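Local coordinates for cellulose synthase 1 (Gluconacetobacter xylinus, PDB 4I86), which carries, in this fragment, a C-terminal PilZ domain, the cyclic di-GMP-binding regulatory part of the synthase, at residues Lys6-His10 / Leu36-Gly40; Ile27-Val32 / Val43-Ala49. All coordinates share one frame. Residues are numbered along the deposited sequence.

Interaction 1 (Lys6-His10 / Leu36-Gly40); sequences KRNSH and LSMGG
This is a loop-to-loop contact between the N-terminal segment 6-10 and the turn 36-40, which joins strands 28-36 and 40-44. The touching parts run antiparallel, 178° apart, with Ser-9 facing Ser-37 at a CA-CA distance of 5.1 Å. Lys-6 to Asn-8 are extended. Ser-9 then bends (phi/psi -71/-38), and His-10 takes a left-handed conformation (52/46). One backbone hydrogen bond joins the loops, Met-38 N to Ser-9 O, at 2.6 Å and nearly linear. Ser-9 O also meets Ser-37 CB at 3.2 Å. Met-38, with all three chi angles m, points at segment 6-10. Its CB is 3.7 Å from Asn-8 O, and its CG is 3.6 Å from His-10 ND1. Arg-7 (chi1 t) reaches the turn, and Met-38 O lies over its guanidinium face, 2.7 Å from NH1, at a poor angle for a hydrogen bond. Ser-37 (chi1 p) shapes the turn: its OG accepts from Gly-39 N at 3.3 Å, an ST turn, and from Gly-40 N at 3.1 Å, an ST motif. Ser-37 N donates to Gly-40 O at 2.9 Å. Arg-7 and Arg-11 fit the RxxxR motif of PilZ domains, and Ser-37 and Gly-40 the SxxG part of DxSxxG. In this family both motifs bind cyclic di-GMP. Helix 91-105 borders the contact, touching His-10 through Phe-102 and Met-38 through Val-97. Trp-86, on strand 82-86, donates a hydrogen bond to Ser-37 O.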
loop_
_atom_site.group_PDB
_atom_site.type_symbol
_atom_site.label_atom_id
_atom_site.label_comp_id
_atom_site.label_asym_id
_atom_site.label_seq_id
_atom_site.Cartn_x
_atom_site.Cartn_y
_atom_site.Cartn_z
ATOM N N LYS A 6 -6.474 -5.370 -19.079
ATOM C CA LYS A 6 -5.076 -5.779 -18.967
ATOM C C LYS A 6 -4.231 -4.641 -18.397
ATOM O O LYS A 6 -4.351 -3.478 -18.808
ATOM C CB LYS A 6 -4.528 -6.292 -20.302
ATOM C CG LYS A 6 -3.713 -7.586 -20.168
ATOM C CD LYS A 6 -3.460 -8.269 -21.512
ATOM C CE LYS A 6 -2.071 -7.943 -22.049
ATOM N NZ LYS A 6 -1.720 -8.775 -23.236
ATOM N N ARG A 7 -3.378 -4.993 -17.442
ATOM C CA ARG A 7 -2.706 -4.008 -16.608
ATOM C C ARG A 7 -1.202 -4.272 -16.510
ATOM O O ARG A 7 -0.781 -5.370 -16.124
ATOM C CB ARG A 7 -3.333 -4.056 -15.211
ATOM C CG ARG A 7 -3.194 -2.780 -14.408
ATOM C CD ARG A 7 -4.488 -2.486 -13.668
ATOM N NE ARG A 7 -4.353 -1.340 -12.773
ATOM C CZ ARG A 7 -4.672 -1.355 -11.481
ATOM N NH1 ARG A 7 -4.512 -0.262 -10.740
ATOM N NH2 ARG A 7 -5.153 -2.467 -10.928
ATOM N N ASN A 8 -0.386 -3.284 -16.868
ATOM C CA ASN A 8 1.050 -3.405 -16.625
ATOM C C ASN A 8 1.328 -3.026 -15.176
ATOM O O ASN A 8 0.724 -2.084 -14.659
ATOM C CB ASN A 8 1.863 -2.548 -17.597
ATOM C CG ASN A 8 2.411 -3.354 -18.775
ATOM O OD1 ASN A 8 2.692 -4.555 -18.655
ATOM N ND2 ASN A 8 2.567 -2.692 -19.920
ATOM N N SER A 9 2.209 -3.765 -14.509
ATOM C CA SER A 9 2.423 -3.547 -13.075
ATOM C C SER A 9 3.140 -2.228 -12.810
ATOM O O SER A 9 2.821 -1.512 -11.848
ATOM C CB SER A 9 3.203 -4.713 -12.442
ATOM O OG SER A 9 4.525 -4.798 -12.949
ATOM N N HIS A 10 4.095 -1.891 -13.674
ATOM C CA HIS A 10 5.008 -0.798 -13.373
ATOM C C HIS A 10 5.598 -1.060 -11.985
ATOM O O HIS A 10 5.651 -0.156 -11.139
ATOM C CB HIS A 10 4.301 0.569 -13.422
ATOM C CG HIS A 10 3.772 0.925 -14.778
ATOM N ND1 HIS A 10 2.481 0.643 -15.178
ATOM C CD2 HIS A 10 4.375 1.511 -15.846
ATOM C CE1 HIS A 10 2.309 1.049 -16.426
ATOM N NE2 HIS A 10 3.435 1.575 -16.852
ATOM N N LEU A 36 6.394 -1.146 -5.209
ATOM C CA LEU A 36 5.070 -0.598 -5.448
ATOM C C LEU A 36 4.751 -0.898 -6.895
ATOM O O LEU A 36 5.644 -0.940 -7.724
ATOM C CB LEU A 36 5.060 0.916 -5.209
ATOM C CG LEU A 36 5.243 1.302 -3.737
ATOM C CD1 LEU A 36 5.571 2.760 -3.582
ATOM C CD2 LEU A 36 3.991 0.991 -2.967
ATOM N N SER A 37 3.480 -1.131 -7.192
ATOM C CA SER A 37 3.049 -1.312 -8.568
ATOM C C SER A 37 1.679 -0.678 -8.731
ATOM O O SER A 37 1.067 -0.228 -7.748
ATOM C CB SER A 37 2.970 -2.803 -8.911
ATOM O OG SER A 37 2.118 -3.455 -7.989
ATOM N N MET A 38 1.190 -0.651 -9.966
ATOM C CA MET A 38 -0.185 -0.242 -10.213
ATOM C C MET A 38 -1.181 -1.199 -9.531
ATOM O O MET A 38 -2.336 -0.847 -9.312
ATOM C CB MET A 38 -0.459 -0.158 -11.719
ATOM C CG MET A 38 0.164 1.060 -12.401
ATOM S SD MET A 38 -0.224 2.650 -11.631
ATOM C CE MET A 38 -2.030 2.644 -11.631
ATOM N N GLY A 39 -0.730 -2.403 -9.187
ATOM C CA GLY A 39 -1.610 -3.383 -8.562
ATOM C C GLY A 39 -1.670 -3.267 -7.038
ATOM O O GLY A 39 -2.720 -3.458 -6.420
ATOM N N GLY A 40 -0.535 -2.958 -6.430
ATOM C CA GLY A 40 -0.457 -2.856 -4.985
ATOM C C GLY A 40 0.922 -2.572 -4.431
ATOM O O GLY A 40 1.745 -1.874 -5.052
#

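Interaction 2 (Ile27-Val32 / Val43-Ala49); sequences IIVTGV and VKMSWPA
Ile-27, Val-29, Met-45, Trp-47 and Pro-48 form the apolar centre. Ile-27 (m, t) sets CG2 over the six-membered ring of Trp-47, 3.9 Å from its centroid, a CH-pi contact. The same CG2 lies 3.6 Å from Pro-48 CG. Val-29 CG2 is 4.1 Å from Trp-47 CE3 and 4.1 Å from Met-45 CE. Val-29 CG1 packs on Pro-48 CD at 3.9 Å. With chi1 t and chi2 -111°, Trp-47 turns one ring face to Ile-27 CG2 and an edge to Val-29 CG2. Strand residues 28-32 and 43-44 belong to the hairpin of strands 28-36 and 40-44, and the chain beyond runs on alongside as loop. The segments run antiparallel, 157° apart, and splay toward the open end: CA-CA is 4.7 Å at Gly-31 and Met-45 but 7.7 Å at Ile-27 and Pro-48. Gly-31 is fully extended (-176/-175), with its CA 3.2 Å from Lys-44 O; a CB there would clash with that oxygen. At the polar edge, Val-32 and Lys-44 form a hydrogen-bonded pair. Val-32 N donates to Lys-44 O at 3.1 Å, and Lys-44 N to Val-32 O at 2.6 Å.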
loop_
_atom_site.group_PDB
_atom_site.type_symbol
_atom_site.label_atom_id
_atom_site.label_comp_id
_atom_site.label_asym_id
_atom_site.label_seq_id
_atom_site.Cartn_x
_atom_site.Cartn_y
_atom_site.Cartn_z
ATOM N N ILE A 27 -6.148 -1.777 14.467
ATOM C CA ILE A 27 -4.739 -2.076 14.214
ATOM C C ILE A 27 -4.052 -0.944 13.452
ATOM O O ILE A 27 -4.599 -0.408 12.480
ATOM C CB ILE A 27 -4.572 -3.402 13.437
ATOM C CG1 ILE A 27 -5.221 -4.564 14.201
ATOM C CG2 ILE A 27 -3.103 -3.686 13.166
ATOM C CD1 ILE A 27 -5.311 -5.861 13.398
ATOM N N ILE A 28 -2.855 -0.588 13.906
ATOM C CA ILE A 28 -2.036 0.439 13.274
ATOM C C ILE A 28 -0.568 0.066 13.387
ATOM O O ILE A 28 -0.060 -0.142 14.497
ATOM C CB ILE A 28 -2.199 1.807 13.947
ATOM C CG1 ILE A 28 -3.648 2.297 13.857
ATOM C CG2 ILE A 28 -1.227 2.818 13.332
ATOM C CD1 ILE A 28 -3.818 3.680 14.430
ATOM N N VAL A 29 0.119 -0.013 12.246
ATOM C CA VAL A 29 1.537 -0.353 12.261
ATOM C C VAL A 29 2.305 0.536 11.314
ATOM O O VAL A 29 1.716 1.228 10.482
ATOM C CB VAL A 29 1.790 -1.840 11.885
ATOM C CG1 VAL A 29 0.936 -2.766 12.746
ATOM C CG2 VAL A 29 1.489 -2.066 10.402
ATOM N N THR A 30 3.625 0.504 11.447
ATOM C CA THR A 30 4.525 1.287 10.618
ATOM C C THR A 30 5.462 0.311 9.908
ATOM O O THR A 30 5.591 -0.832 10.338
ATOM C CB THR A 30 5.312 2.290 11.500
ATOM O OG1 THR A 30 4.377 3.155 12.167
ATOM C CG2 THR A 30 6.250 3.136 10.666
ATOM N N GLY A 31 6.102 0.753 8.824
ATOM C CA GLY A 31 6.966 -0.109 8.028
ATOM C C GLY A 31 7.648 0.659 6.915
ATOM O O GLY A 31 7.537 1.884 6.865
ATOM N N VAL A 32 8.386 -0.039 6.045
ATOM C CA VAL A 32 8.889 0.574 4.824
ATOM C C VAL A 32 8.496 -0.274 3.629
ATOM O O VAL A 32 8.343 -1.495 3.739
ATOM C CB VAL A 32 10.436 0.780 4.818
ATOM C CG1 VAL A 32 10.855 1.830 5.839
ATOM C CG2 VAL A 32 11.159 -0.542 5.053
ATOM N N VAL A 43 5.309 -4.526 1.570
ATOM C CA VAL A 43 5.850 -3.708 2.657
ATOM C C VAL A 43 6.585 -4.515 3.732
ATOM O O VAL A 43 6.090 -5.549 4.200
ATOM C CB VAL A 43 4.737 -2.905 3.361
ATOM C CG1 VAL A 43 5.340 -1.935 4.394
ATOM C CG2 VAL A 43 3.871 -2.153 2.336
ATOM N N LYS A 44 7.764 -4.037 4.133
ATOM C CA LYS A 44 8.441 -4.631 5.290
ATOM C C LYS A 44 7.727 -4.174 6.559
ATOM O O LYS A 44 7.772 -2.996 6.931
ATOM C CB LYS A 44 9.918 -4.247 5.344
ATOM C CG LYS A 44 10.726 -5.045 6.375
ATOM C CD LYS A 44 12.205 -4.632 6.348
ATOM C CE LYS A 44 12.886 -4.869 7.693
ATOM N NZ LYS A 44 14.252 -4.256 7.735
ATOM N N MET A 45 7.052 -5.108 7.219
ATOM C CA MET A 45 6.197 -4.758 8.336
ATOM C C MET A 45 5.756 -6.007 9.081
ATOM O O MET A 45 5.853 -7.115 8.549
ATOM C CB MET A 45 4.960 -4.008 7.826
ATOM C CG MET A 45 4.104 -4.821 6.864
ATOM S SD MET A 45 2.490 -4.072 6.559
ATOM C CE MET A 45 1.428 -5.096 7.573
ATOM N N SER A 46 5.252 -5.824 10.298
ATOM C CA SER A 46 4.737 -6.936 11.091
ATOM C C SER A 46 3.284 -6.709 11.495
ATOM O O SER A 46 2.986 -5.839 12.317
ATOM C CB SER A 46 5.613 -7.171 12.328
ATOM O OG SER A 46 6.983 -7.315 11.962
ATOM N N TRP A 47 2.389 -7.501 10.905
ATOM C CA TRP A 47 0.949 -7.440 11.175
ATOM C C TRP A 47 0.597 -8.321 12.380
ATOM O O TRP A 47 0.891 -9.521 12.382
ATOM C CB TRP A 47 0.180 -7.896 9.926
ATOM C CG TRP A 47 -1.290 -7.553 9.887
ATOM C CD1 TRP A 47 -2.338 -8.425 9.972
ATOM C CD2 TRP A 47 -1.870 -6.244 9.729
ATOM N NE1 TRP A 47 -3.532 -7.742 9.889
ATOM C CE2 TRP A 47 -3.272 -6.406 9.733
ATOM C CE3 TRP A 47 -1.339 -4.958 9.581
ATOM C CZ2 TRP A 47 -4.150 -5.326 9.597
ATOM C CZ3 TRP A 47 -2.211 -3.887 9.451
ATOM C CH2 TRP A 47 -3.599 -4.079 9.456
ATOM N N PRO A 48 -0.046 -7.728 13.404
ATOM C CA PRO A 48 -0.278 -8.372 14.708
ATOM C C PRO A 48 -1.556 -9.204 14.797
ATOM O O PRO A 48 -2.196 -9.221 15.847
ATOM C CB PRO A 48 -0.411 -7.178 15.654
ATOM C CG PRO A 48 -1.085 -6.142 14.793
ATOM C CD PRO A 48 -0.487 -6.319 13.406
ATOM N N ALA A 49 -1.932 -9.872 13.719
ATOM C CA ALA A 49 -3.072 -10.771 13.767
ATOM C C ALA A 49 -2.988 -11.737 12.606
ATOM O O ALA A 49 -2.228 -11.519 11.662
ATOM C CB ALA A 49 -4.375 -9.987 13.723
#

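In the fold
Both interactions use the hairpin of strands 28-36 and 40-44. Interaction 1 involves its turn, and interaction 2 its open end and the chain beyond strand 40-44. Their centres are about 22 Å apart, on opposite sides of the centre of the chain. Segments 27-32 and 43-49 flank the turn 36-40 closely in sequence, but the two contacts do not otherwise touch. Parts of the two PilZ signature motifs meet in interaction 1, so the cyclic di-GMP site probably lies there. Interaction 2 lies at the far end of the hairpin, near the surface. Strand 82-86 touches both contacts. Strands 17-22 and 66-77 adjoin interaction 2, and helix 91-105 borders interaction 1.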